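Local atomic coordinates of probable L,D-transpeptidase 3 (Mycobacterium tuberculosis, PDB entry 6D4K), a protein that is a probable L,D-transpeptidase of cell-wall peptidoglycan biosynthesis, unable to form 3->3 cross-links from tetrapeptide stems but possibly involved in attaching proteins to peptidoglycan. Residues 26-31 with 45-50; 97-102 with 110-115; 148-153 with 227-232; 174-179 with 249-254; 183-188 with 202-207. One frame throughout, in Å; residues are numbered along the deposited sequence.

Contact 1: 26-31 with 45-50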
# COMPACT_ATOMS: atom_id res chain seq x y z
N PHE A 26 13.43 4.22 -26.48
CA PHE A 26 13.07 3.41 -25.32
C PHE A 26 14.21 3.27 -24.33
O PHE A 26 14.20 2.35 -23.51
CB PHE A 26 12.54 2.04 -25.74
CG PHE A 26 11.43 2.09 -26.76
CD1 PHE A 26 10.49 3.11 -26.74
CD2 PHE A 26 11.32 1.10 -27.73
CE1 PHE A 26 9.46 3.15 -27.69
CE2 PHE A 26 10.30 1.13 -28.67
CZ PHE A 26 9.37 2.16 -28.65
N ALA A 27 15.19 4.18 -24.37
CA ALA A 27 16.30 4.16 -23.42
C ALA A 27 15.78 4.25 -21.99
O ALA A 27 15.00 5.14 -21.65
CB ALA A 27 17.24 5.34 -23.70
N VAL A 28 16.24 3.33 -21.15
CA VAL A 28 15.81 3.26 -19.75
C VAL A 28 16.80 4.03 -18.88
O VAL A 28 18.00 3.72 -18.84
CB VAL A 28 15.72 1.80 -19.29
CG1 VAL A 28 15.48 1.73 -17.79
CG2 VAL A 28 14.61 1.09 -20.04
N ALA A 29 16.28 5.01 -18.15
CA ALA A 29 17.14 5.76 -17.24
C ALA A 29 17.41 4.96 -15.98
O ALA A 29 18.56 4.88 -15.52
CB ALA A 29 16.48 7.10 -16.89
N SER A 30 16.38 4.33 -15.42
CA SER A 30 16.52 3.70 -14.12
C SER A 30 15.37 2.74 -13.88
O SER A 30 14.34 2.80 -14.54
CB SER A 30 16.55 4.76 -13.01
OG SER A 30 15.35 5.50 -13.02
N VAL A 31 15.57 1.86 -12.89
CA VAL A 31 14.61 0.83 -12.53
C VAL A 31 14.50 0.79 -11.02
O VAL A 31 15.51 0.91 -10.31
CB VAL A 31 15.07 -0.54 -13.05
CG1 VAL A 31 14.34 -1.67 -12.36
CG2 VAL A 31 14.89 -0.58 -14.55
N VAL A 45 7.92 -3.57 -10.40
CA VAL A 45 9.13 -3.19 -11.12
C VAL A 45 8.81 -1.91 -11.90
O VAL A 45 7.95 -1.92 -12.79
CB VAL A 45 9.62 -4.32 -12.03
CG1 VAL A 45 10.87 -3.86 -12.77
CG2 VAL A 45 9.90 -5.58 -11.20
N VAL A 46 9.47 -0.82 -11.55
CA VAL A 46 9.13 0.50 -12.07
C VAL A 46 10.25 0.95 -13.01
O VAL A 46 11.40 1.09 -12.58
CB VAL A 46 8.89 1.52 -10.95
CG1 VAL A 46 8.36 2.84 -11.53
CG2 VAL A 46 7.92 0.95 -9.92
N VAL A 47 9.91 1.18 -14.27
CA VAL A 47 10.87 1.48 -15.31
C VAL A 47 10.69 2.94 -15.71
O VAL A 47 9.61 3.34 -16.16
CB VAL A 47 10.69 0.54 -16.52
CG1 VAL A 47 11.74 0.88 -17.58
CG2 VAL A 47 10.75 -0.95 -16.10
N THR A 48 11.74 3.74 -15.55
CA THR A 48 11.72 5.16 -15.90
C THR A 48 12.53 5.36 -17.17
O THR A 48 13.70 4.97 -17.23
CB THR A 48 12.29 6.01 -14.77
OG1 THR A 48 11.46 5.86 -13.61
CG2 THR A 48 12.35 7.49 -15.18
N PHE A 49 11.90 5.95 -18.18
CA PHE A 49 12.53 6.18 -19.47
C PHE A 49 13.25 7.52 -19.51
O PHE A 49 12.88 8.48 -18.83
CB PHE A 49 11.51 6.10 -20.60
CG PHE A 49 10.92 4.74 -20.78
CD1 PHE A 49 11.60 3.79 -21.53
CD2 PHE A 49 9.71 4.40 -20.21
CE1 PHE A 49 11.08 2.52 -21.73
CE2 PHE A 49 9.17 3.11 -20.38
CZ PHE A 49 9.85 2.18 -21.15
N SER A 50 14.30 7.60 -20.34
CA SER A 50 15.05 8.85 -20.43
C SER A 50 14.23 9.96 -21.06
O SER A 50 14.47 11.13 -20.78
CB SER A 50 16.37 8.63 -21.19
OG SER A 50 17.25 7.85 -20.41
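Thr48 O is gripped by two successive amides of the opposing strand. Ala29 N reaches it at 2.7 Å and in the plane of the carbonyl, whereas Ser30 N lies farther off, with 3.3 Å between Ser30 N and Thr48 O. Two residues facing one is the classic beta bulge, and it moves the antiparallel register by one between Val28 and Ser30. Beyond the bulge the pairing is regular: Thr48 N donates to Ser30 O, while on the other flank Ser50 N gives a nearly straight bond to Ala27 O (2.9 Å, 170°).

The Phe49 ring is framed by its own strand and by the loop leading into the other. With CG turned anti to the carbonyl carbon (chi1 -66°), its CE1 is brought to Phe26 O at 3.6 Å, the oxygen lying in the ring plane at the edge. Over one face, offset toward the rim, sits Val47 CG1, which in turn meets Val28 CG2 at 3.8 Å, the two valines crossing at about a right angle. Val31 CG1 extends this apolar side to Val45 CG1 (4.1 Å). Val66 touches Val28, Val47 and Phe49 from within the Ig-like domain, and helix 59-65 receives Phe26.

The chemistry implies an edge strand held by its backbone: one carbonyl serves both bulge amides, and an aromatic edge, where partial positive charge is expected, faces a carbonyl oxygen.

Contact 2: 97-102 with 110-115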
# COMPACT_ATOMS: atom_id res chain seq x y z
N HIS A 97 11.91 -12.94 2.26
CA HIS A 97 13.25 -13.27 2.77
C HIS A 97 14.17 -13.82 1.67
O HIS A 97 14.98 -14.71 1.91
CB HIS A 97 13.17 -14.25 3.94
CG HIS A 97 12.30 -13.78 5.05
ND1 HIS A 97 12.67 -12.75 5.89
CD2 HIS A 97 11.09 -14.21 5.49
CE1 HIS A 97 11.72 -12.55 6.79
NE2 HIS A 97 10.75 -13.43 6.57
N SER A 98 14.05 -13.26 0.47
CA SER A 98 14.72 -13.83 -0.68
C SER A 98 15.50 -12.77 -1.45
O SER A 98 15.28 -11.57 -1.28
CB SER A 98 13.72 -14.45 -1.65
OG SER A 98 13.02 -15.52 -1.04
N THR A 99 16.38 -13.23 -2.32
CA THR A 99 16.99 -12.40 -3.34
C THR A 99 16.30 -12.70 -4.66
O THR A 99 16.27 -13.85 -5.09
CB THR A 99 18.49 -12.68 -3.44
OG1 THR A 99 19.13 -12.36 -2.20
CG2 THR A 99 19.13 -11.86 -4.56
N VAL A 100 15.70 -11.69 -5.27
CA VAL A 100 15.04 -11.82 -6.56
C VAL A 100 16.00 -11.28 -7.61
O VAL A 100 16.46 -10.14 -7.52
CB VAL A 100 13.71 -11.05 -6.59
CG1 VAL A 100 13.08 -11.14 -7.98
CG2 VAL A 100 12.74 -11.59 -5.54
N GLU A 101 16.33 -12.11 -8.60
CA GLU A 101 17.10 -11.63 -9.73
C GLU A 101 16.17 -10.99 -10.74
O GLU A 101 15.06 -11.47 -10.98
CB GLU A 101 17.87 -12.77 -10.40
CG GLU A 101 18.80 -13.49 -9.45
CD GLU A 101 19.69 -14.48 -10.16
OE1 GLU A 101 20.38 -14.07 -11.12
OE2 GLU A 101 19.70 -15.67 -9.78
N LEU A 102 16.62 -9.89 -11.33
CA LEU A 102 15.76 -9.10 -12.18
C LEU A 102 16.53 -8.72 -13.44
O LEU A 102 17.65 -8.21 -13.36
CB LEU A 102 15.31 -7.85 -11.41
CG LEU A 102 14.28 -6.94 -12.03
CD1 LEU A 102 12.99 -7.70 -12.30
CD2 LEU A 102 14.02 -5.81 -11.08
N ASP A 110 19.29 -7.05 -9.12
CA ASP A 110 18.66 -7.90 -8.13
C ASP A 110 18.19 -7.04 -6.98
O ASP A 110 18.61 -5.89 -6.82
CB ASP A 110 19.59 -9.03 -7.64
CG ASP A 110 20.85 -8.52 -6.93
OD1 ASP A 110 20.78 -7.55 -6.14
OD2 ASP A 110 21.93 -9.12 -7.15
N PHE A 111 17.30 -7.60 -6.19
CA PHE A 111 16.81 -6.93 -5.00
C PHE A 111 16.48 -7.99 -3.98
O PHE A 111 16.53 -9.18 -4.27
CB PHE A 111 15.66 -5.97 -5.32
CG PHE A 111 14.41 -6.65 -5.83
CD1 PHE A 111 13.45 -7.11 -4.94
CD2 PHE A 111 14.20 -6.80 -7.20
CE1 PHE A 111 12.27 -7.70 -5.40
CE2 PHE A 111 13.03 -7.40 -7.67
CZ PHE A 111 12.06 -7.85 -6.76
N LYS A 112 16.16 -7.56 -2.78
CA LYS A 112 15.86 -8.45 -1.68
C LYS A 112 14.47 -8.16 -1.15
O LYS A 112 14.02 -7.01 -1.14
CB LYS A 112 16.88 -8.30 -0.54
CG LYS A 112 18.29 -8.63 -1.02
CD LYS A 112 19.07 -9.48 -0.03
CE LYS A 112 20.54 -9.11 -0.03
NZ LYS A 112 21.11 -9.04 -1.40
N THR A 113 13.80 -9.20 -0.69
CA THR A 113 12.52 -9.04 -0.03
C THR A 113 12.68 -9.30 1.47
O THR A 113 13.46 -10.18 1.87
CB THR A 113 11.48 -10.00 -0.60
OG1 THR A 113 11.98 -11.33 -0.58
CG2 THR A 113 11.14 -9.60 -2.04
N GLY A 114 11.95 -8.54 2.28
CA GLY A 114 11.87 -8.81 3.69
C GLY A 114 10.75 -9.80 3.98
O GLY A 114 10.39 -10.63 3.12
N PRO A 115 10.18 -9.74 5.18
CA PRO A 115 9.04 -10.61 5.50
C PRO A 115 7.82 -10.22 4.68
O PRO A 115 7.66 -9.07 4.24
CB PRO A 115 8.81 -10.35 6.99
CG PRO A 115 9.33 -8.96 7.21
CD PRO A 115 10.49 -8.80 6.27
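Asp110 meets the opposing strand through the root of its side chain, Asp110 CB resting 3.3 Å from Val100 O while the carboxylate leads away. Phe111 follows, exchanging both of its backbone hydrogen bonds with Val100. Its CG sits between the backbone N and the carbonyl carbon (chi1 64°), a torsion that swings the ring alongside Val100. The result is a CH-pi contact, with Val100 CB 3.8 Å from the centroid of the Phe111 ring and 20° off the normal; at the ring edge Leu102 CD2 approaches Phe111 CE2 to 3.9 Å.

Lys112 turns to the other face of the sheet and runs beside Thr99, Lys112 CD lying 3.6 Å from Thr99 OG1. Thr113 grips Ser98 twice: its N donates to Ser98 O, and its OG1 accepts from Ser98 N at 3.0 Å while also being hydrogen-bonded to Pro95 O. Gly114 O receives His97 N at 2.9 Å from well above the carbonyl plane, and the same oxygen stands over the centre of the imidazole. Finally the Pro115 and His97 side chains cross at about a right angle, Pro115 CB 3.7 Å from His97 CE1, while His97 NE2 bonds to Asp133.

This hairpin forms the middle of a mixed sheet. Strand 38-39 runs parallel to 107-113 on one flank and strand 68-71 antiparallel to 99-104 on the other, while Trp94 meets the Phe111 ring edge-to-face.

Contact 3: 148-153 with 227-232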
# COMPACT_ATOMS: atom_id res chain seq x y z
N HIS A 148 -12.66 1.54 27.88
CA HIS A 148 -12.54 0.21 27.29
C HIS A 148 -12.76 0.36 25.80
O HIS A 148 -13.10 1.45 25.32
CB HIS A 148 -13.57 -0.76 27.87
N ARG A 149 -12.61 -0.73 25.05
CA ARG A 149 -12.70 -0.61 23.61
C ARG A 149 -12.79 -2.01 23.00
O ARG A 149 -12.44 -3.00 23.64
CB ARG A 149 -11.49 0.19 23.11
CG ARG A 149 -11.73 0.92 21.83
CD ARG A 149 -10.49 0.85 20.98
NE ARG A 149 -10.59 -0.39 20.26
CZ ARG A 149 -9.84 -0.76 19.24
NH1 ARG A 149 -8.87 0.00 18.78
NH2 ARG A 149 -10.04 -1.94 18.68
N VAL A 150 -13.31 -2.07 21.78
CA VAL A 150 -13.42 -3.35 21.08
C VAL A 150 -12.02 -3.91 20.87
O VAL A 150 -11.13 -3.22 20.35
CB VAL A 150 -14.16 -3.18 19.74
CG1 VAL A 150 -14.01 -4.45 18.89
CG2 VAL A 150 -15.63 -2.86 19.97
N HIS A 151 -11.81 -5.15 21.29
CA HIS A 151 -10.63 -5.90 20.87
C HIS A 151 -10.99 -7.37 20.78
O HIS A 151 -11.78 -7.88 21.58
CB HIS A 151 -9.39 -5.65 21.74
CG HIS A 151 -9.62 -5.83 23.21
ND1 HIS A 151 -10.33 -4.92 23.95
CD2 HIS A 151 -9.23 -6.80 24.06
CE1 HIS A 151 -10.37 -5.32 25.21
NE2 HIS A 151 -9.71 -6.46 25.30
N PHE A 152 -10.41 -8.04 19.79
CA PHE A 152 -10.96 -9.30 19.31
C PHE A 152 -10.35 -10.52 19.99
O PHE A 152 -11.01 -11.57 20.05
CB PHE A 152 -10.82 -9.39 17.79
CG PHE A 152 -11.79 -8.51 17.06
CD1 PHE A 152 -13.14 -8.82 17.04
CD2 PHE A 152 -11.37 -7.37 16.41
CE1 PHE A 152 -14.05 -8.01 16.38
CE2 PHE A 152 -12.27 -6.56 15.74
CZ PHE A 152 -13.61 -6.88 15.73
N GLY A 153 -9.13 -10.43 20.51
CA GLY A 153 -8.51 -11.59 21.11
C GLY A 153 -8.02 -12.63 20.13
O GLY A 153 -7.43 -13.63 20.57
N LEU A 227 -14.32 1.91 15.59
CA LEU A 227 -13.45 0.83 15.14
C LEU A 227 -14.02 -0.53 15.53
O LEU A 227 -14.40 -0.76 16.69
CB LEU A 227 -12.04 1.02 15.71
CG LEU A 227 -11.37 2.34 15.30
CD1 LEU A 227 -10.04 2.52 16.01
CD2 LEU A 227 -11.20 2.42 13.79
N GLY A 228 -14.07 -1.43 14.56
CA GLY A 228 -14.65 -2.74 14.73
C GLY A 228 -16.15 -2.79 14.62
O GLY A 228 -16.73 -3.88 14.74
N LEU A 229 -16.81 -1.66 14.35
CA LEU A 229 -18.26 -1.58 14.43
C LEU A 229 -18.88 -0.85 13.24
O LEU A 229 -19.91 -1.28 12.71
CB LEU A 229 -18.68 -0.88 15.72
CG LEU A 229 -18.32 -1.58 17.02
CD1 LEU A 229 -18.74 -0.74 18.21
CD2 LEU A 229 -18.97 -2.95 17.08
N GLU A 230 -18.28 0.27 12.83
CA GLU A 230 -18.89 1.14 11.83
C GLU A 230 -17.83 1.71 10.91
O GLU A 230 -16.70 1.99 11.33
CB GLU A 230 -19.66 2.29 12.50
CG GLU A 230 -21.14 2.31 12.19
CD GLU A 230 -21.82 3.54 12.74
OE1 GLU A 230 -22.46 4.27 11.96
OE2 GLU A 230 -21.70 3.78 13.96
N ASN A 231 -18.21 1.91 9.65
CA ASN A 231 -17.34 2.48 8.64
C ASN A 231 -17.68 3.97 8.49
O ASN A 231 -18.71 4.32 7.91
CB ASN A 231 -17.51 1.73 7.32
CG ASN A 231 -16.97 0.31 7.39
OD1 ASN A 231 -16.00 0.04 8.09
ND2 ASN A 231 -17.61 -0.60 6.66
N VAL A 232 -16.81 4.82 9.03
CA VAL A 232 -17.09 6.25 9.15
C VAL A 232 -16.01 7.13 8.53
O VAL A 232 -16.10 8.36 8.62
CB VAL A 232 -17.35 6.67 10.61
CG1 VAL A 232 -18.49 5.85 11.20
CG2 VAL A 232 -16.08 6.52 11.43
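Val150 stands at the middle of this meeting between two irregular loops, and its branches divide the work. Val150 CB comes first, 3.9 Å from Leu227 O. From there Val150 CG2, anti to the carbonyl carbon, continues past the same oxygen to Leu229 CD1 at 4.2 Å, the two side chains crossing at a slant. CG1, anti to the backbone N (chi1 168°), goes instead to its own loop and sits over one face of the Phe152 ring, 4.0 Å above the plane and toward the rim. Phe152 thereby backs the valine and extends its own CZ to Gly228 CA at 4.4 Å.

Beside this cluster the Arg149 guanidinium, whose placement is uncertain, makes a van der Waals approach to Leu227 CD1. The 148-153 loop is stiffened from within, His151 ND1 donating to Arg149 O at 2.9 Å. Pro159, on strand 157-159, touches Arg149, Val150 and Phe152.

Such sparse van der Waals packing joins two surface loops of the YkuD-type catalytic domain. Residues 227-232 belong to the connection between His218, the predicted proton donor/acceptor, and Cys236, the predicted nucleophile, which faropenem acylates; the Leu227 side chain lies about 9 Å from that of His218.

Contact 4: 174-179 with 249-254. With CA (calcium ion), chain B.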
# COMPACT_ATOMS: atom_id res chain seq x y z
N TYR A 174 -3.80 -3.67 -3.34
CA TYR A 174 -2.96 -2.48 -3.29
C TYR A 174 -1.58 -2.84 -2.76
O TYR A 174 -1.36 -3.94 -2.25
CB TYR A 174 -3.59 -1.43 -2.37
CG TYR A 174 -5.00 -1.06 -2.74
CD1 TYR A 174 -5.25 -0.18 -3.78
CD2 TYR A 174 -6.08 -1.60 -2.06
CE1 TYR A 174 -6.54 0.16 -4.14
CE2 TYR A 174 -7.38 -1.26 -2.41
CZ TYR A 174 -7.60 -0.38 -3.44
OH TYR A 174 -8.89 -0.05 -3.79
N THR A 175 -0.64 -1.91 -2.90
CA THR A 175 0.66 -2.08 -2.28
C THR A 175 1.01 -0.80 -1.53
O THR A 175 0.56 0.29 -1.88
CB THR A 175 1.77 -2.43 -3.29
OG1 THR A 175 2.03 -1.30 -4.13
CG2 THR A 175 1.39 -3.65 -4.15
N VAL A 176 1.83 -0.95 -0.50
CA VAL A 176 2.29 0.22 0.24
C VAL A 176 3.21 1.05 -0.64
O VAL A 176 4.26 0.58 -1.09
CB VAL A 176 3.00 -0.19 1.54
CG1 VAL A 176 3.61 1.04 2.23
CG2 VAL A 176 2.03 -0.91 2.46
N LEU A 177 2.82 2.30 -0.89
CA LEU A 177 3.59 3.23 -1.71
C LEU A 177 4.55 4.08 -0.90
O LEU A 177 5.60 4.48 -1.41
CB LEU A 177 2.66 4.17 -2.48
CG LEU A 177 1.66 3.49 -3.42
CD1 LEU A 177 0.74 4.51 -4.06
CD2 LEU A 177 2.37 2.67 -4.48
N SER A 178 4.20 4.41 0.34
CA SER A 178 5.06 5.23 1.19
C SER A 178 4.58 5.11 2.63
O SER A 178 3.46 4.65 2.89
CB SER A 178 5.04 6.70 0.74
OG SER A 178 3.77 7.30 0.96
N LYS A 179 5.44 5.54 3.54
CA LYS A 179 5.20 5.58 4.98
C LYS A 179 5.66 6.95 5.46
O LYS A 179 6.77 7.38 5.13
CB LYS A 179 6.03 4.51 5.75
CG LYS A 179 5.45 3.10 5.78
CD LYS A 179 6.54 2.09 6.10
CE LYS A 179 7.26 2.36 7.42
NZ LYS A 179 7.84 1.08 7.92
N ASN A 249 5.29 0.13 11.80
CA ASN A 249 6.65 -0.30 12.09
C ASN A 249 6.96 -1.65 11.45
O ASN A 249 8.14 -1.93 11.19
CB ASN A 249 6.89 -0.34 13.60
CG ASN A 249 7.00 1.04 14.22
OD1 ASN A 249 7.33 2.02 13.55
ND2 ASN A 249 6.75 1.11 15.52
N ALA A 250 5.95 -2.49 11.21
CA ALA A 250 6.17 -3.81 10.64
C ALA A 250 6.25 -3.79 9.11
O ALA A 250 6.99 -4.60 8.53
CB ALA A 250 5.06 -4.75 11.08
N VAL A 251 5.50 -2.90 8.45
CA VAL A 251 5.28 -2.99 7.01
C VAL A 251 6.41 -2.28 6.27
O VAL A 251 7.08 -1.37 6.78
CB VAL A 251 3.90 -2.40 6.67
CG1 VAL A 251 3.93 -0.87 6.71
CG2 VAL A 251 3.38 -2.93 5.33
N ASP A 252 6.61 -2.68 5.03
CA ASP A 252 7.60 -2.05 4.16
C ASP A 252 6.93 -1.57 2.88
O ASP A 252 5.86 -2.05 2.49
CB ASP A 252 8.73 -3.02 3.79
CG ASP A 252 9.97 -2.32 3.22
OD1 ASP A 252 10.09 -1.08 3.34
OD2 ASP A 252 10.84 -3.02 2.63
N ILE A 253 7.58 -0.60 2.23
CA ILE A 253 7.09 -0.15 0.93
C ILE A 253 7.15 -1.33 -0.03
O ILE A 253 8.17 -2.02 -0.15
CB ILE A 253 7.87 1.07 0.42
CG1 ILE A 253 7.43 2.35 1.15
CG2 ILE A 253 7.65 1.26 -1.09
CD1 ILE A 253 7.62 2.36 2.66
N GLY A 254 6.03 -1.59 -0.71
CA GLY A 254 5.90 -2.73 -1.58
C GLY A 254 5.10 -3.86 -0.99
O GLY A 254 4.69 -4.74 -1.74
CA CA B . 12.18 -1.06 1.98
O HOH W 1 9.90 0.41 5.77
O HOH W 2 10.74 -0.82 0.16
O HOH W 3 11.67 1.30 2.53
O HOH W 4 13.81 0.18 0.75
O HOH W 5 13.52 -1.21 3.77
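Val176 and Ile253 form the tight half of this contact, where interrupted strand 172-180 meets the chain leaving helix 241-250. Val176 O accepts from Gly254 N at 2.8 Å, in the carbonyl plane and on a lone pair. The valine side chain is equally engaged: Val176 CB presses to 3.5 Å from Asp252 O, and Val176 CG2 meets Val251 CG2 at 3.8 Å. Ile253 lies over the break at 176-177, placing CG2 beside Val176 O and stretching Ile253 CD1 along the lysine, 3.6 Å from Lys179 CD.

The lysine leads to the wetter half. A bend at its third torsion (chi3 57°) carries the ammonium over to the helix end, where Lys179 NZ bonds to Val251 O at 2.8 Å, nearly along the C=O axis. Tyr248 supplies a second carbonyl and a cation-pi face. Water 1 is the third polar partner, 3.1 Å from Lys179 NZ, and it passes the link on to Asp252 OD1.

Here protein packing gives way to solvent and metal. Asp252 holds the calcium ion with both oxygens, OD1 and OD2 each 2.5 Å from it; four waters and Val38 O complete seven ligands. Water 2 also donates to Ile253 O at 2.9 Å.

Chemically, the lysine probably offsets the partial negative charge of the helix C-terminus, and the calcium should draw charge from the carboxylate. Since Val38 belongs to the Ig-like region, the ion joins that region to the catalytic domain through direct ligands from both, with waters completing the shell.

Contact 5: 183-188 with 202-207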
# COMPACT_ATOMS: atom_id res chain seq x y z
N VAL A 183 1.76 13.55 9.04
CA VAL A 183 1.44 14.14 7.74
C VAL A 183 0.07 14.81 7.82
O VAL A 183 -0.85 14.33 8.49
CB VAL A 183 1.53 13.10 6.61
CG1 VAL A 183 0.39 12.10 6.69
CG2 VAL A 183 1.55 13.80 5.26
N ILE A 184 -0.05 15.95 7.15
CA ILE A 184 -1.30 16.69 7.13
C ILE A 184 -2.20 16.08 6.07
O ILE A 184 -1.80 15.96 4.90
CB ILE A 184 -1.06 18.18 6.86
CG1 ILE A 184 -0.25 18.81 7.99
CG2 ILE A 184 -2.38 18.91 6.67
CD1 ILE A 184 -0.90 18.69 9.35
N MET A 185 -3.39 15.66 6.47
CA MET A 185 -4.39 15.15 5.55
C MET A 185 -5.54 16.14 5.46
O MET A 185 -6.05 16.61 6.48
CB MET A 185 -4.87 13.75 5.94
CG MET A 185 -3.92 12.65 5.48
SD MET A 185 -4.57 11.00 5.77
CE MET A 185 -6.33 11.26 5.56
N ASP A 186 -5.91 16.46 4.23
CA ASP A 186 -6.82 17.55 3.91
C ASP A 186 -8.04 16.97 3.21
O ASP A 186 -7.94 15.98 2.47
CB ASP A 186 -6.08 18.50 2.96
CG ASP A 186 -6.68 19.88 2.94
OD1 ASP A 186 -7.79 20.01 2.40
OD2 ASP A 186 -6.03 20.81 3.46
N SER A 187 -9.20 17.57 3.45
CA SER A 187 -10.43 17.04 2.86
C SER A 187 -10.50 17.23 1.35
O SER A 187 -11.38 16.64 0.72
CB SER A 187 -11.66 17.67 3.52
OG SER A 187 -11.70 19.06 3.29
N SER A 188 -9.61 18.02 0.76
CA SER A 188 -9.62 18.22 -0.69
C SER A 188 -9.29 16.94 -1.47
O SER A 188 -9.51 16.91 -2.68
CB SER A 188 -8.64 19.33 -1.08
OG SER A 188 -7.31 18.99 -0.70
N LEU A 202 -6.60 17.30 9.10
CA LEU A 202 -6.12 16.46 10.18
C LEU A 202 -4.61 16.34 10.11
O LEU A 202 -4.01 16.40 9.03
CB LEU A 202 -6.71 15.05 10.06
CG LEU A 202 -8.22 14.96 9.89
CD1 LEU A 202 -8.61 13.64 9.24
CD2 LEU A 202 -8.91 15.11 11.24
N SER A 203 -3.99 16.17 11.27
CA SER A 203 -2.61 15.73 11.36
C SER A 203 -2.64 14.27 11.76
O SER A 203 -3.19 13.91 12.81
CB SER A 203 -1.84 16.55 12.39
OG SER A 203 -0.48 16.14 12.41
N VAL A 204 -2.06 13.42 10.91
CA VAL A 204 -2.16 11.97 11.04
C VAL A 204 -0.81 11.45 11.48
O VAL A 204 0.20 11.67 10.81
CB VAL A 204 -2.61 11.33 9.71
CG1 VAL A 204 -2.55 9.83 9.81
CG2 VAL A 204 -4.02 11.80 9.36
N ASP A 205 -0.80 10.73 12.61
CA ASP A 205 0.46 10.36 13.26
C ASP A 205 1.24 9.34 12.43
O ASP A 205 2.42 9.56 12.11
CB ASP A 205 0.17 9.81 14.66
CG ASP A 205 1.34 9.99 15.60
OD1 ASP A 205 2.48 10.20 15.13
OD2 ASP A 205 1.11 9.94 16.83
N TYR A 206 0.62 8.21 12.11
CA TYR A 206 1.23 7.17 11.30
C TYR A 206 0.40 7.04 10.03
O TYR A 206 -0.83 6.93 10.11
CB TYR A 206 1.26 5.82 12.04
CG TYR A 206 2.08 5.85 13.31
CD1 TYR A 206 3.43 5.53 13.29
CD2 TYR A 206 1.50 6.21 14.52
CE1 TYR A 206 4.18 5.56 14.45
CE2 TYR A 206 2.25 6.25 15.68
CZ TYR A 206 3.59 5.93 15.64
OH TYR A 206 4.34 5.96 16.80
N ALA A 207 1.06 7.08 8.87
CA ALA A 207 0.34 7.11 7.60
C ALA A 207 1.02 6.19 6.60
O ALA A 207 2.16 6.44 6.20
CB ALA A 207 0.26 8.53 7.05
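The flat object between Val183-Met185 and Leu202-Val204 is the ribbon of paired peptides itself, two antiparallel strands with side chains standing on its two faces. Val183, Met185, Leu202 and Val204 occupy one face; Ile184 and Ser203 occupy the other. Along the facing sides, Met185 N donates to Leu202 O at 2.7 Å and Leu202 N returns the bond to Met185 O. Val204 N reaches Val183 O at 2.9 Å, but its reciprocal, Val183 N to Val204 O, is weak (133° at the hydrogen).

Val204 CG2 and Met185 SD touch at 3.7 Å, the methionine bent at its last torsion. Val183 CG1, wedged between backbone N and carbonyl carbon (chi1 71°), reaches around the chain's corner at 205-206 to Ala207 CB at 3.6 Å. On the other face Ile184 CD1 packs on Ser203 CB (3.8 Å). Asp186 starts an Asx turn after the strand, OD1 accepting from Ser188 N.

Met185 also touches Cys236 and Val204 touches His218, a position consistent with the active-site lid of related L,D-transpeptidases. The chemistry is two-sided: backbone bonds set the strands, while thioether and methyl groups present an apolar wall to Cys236 and His218, the predicted nucleophile and proton donor/acceptor.

Overall arrangement
The five contacts illustrate how separate beta modules are assembled in one chain. Contacts 1 and 2 belong to two sheets of the Ig-like part and touch directly, Val45 CG2 lying 3.9 Å from Leu102 CD1. Contact 4 sits nearest the chain's centre: its nearest atoms are about 5 Å from contact 2, and the calcium ion lies between the two parts. Contact 5 is nested in the loop closed by contact 4, its first segment following 174-179 closely, with centres about 17 Å apart; it reaches the active site, the side chain of Met185 coming to about 4 Å from that of Cys236. Contact 3 lies about 9 Å from contact 5 between nearest atoms, but about 44 Å from contact 1 between centres.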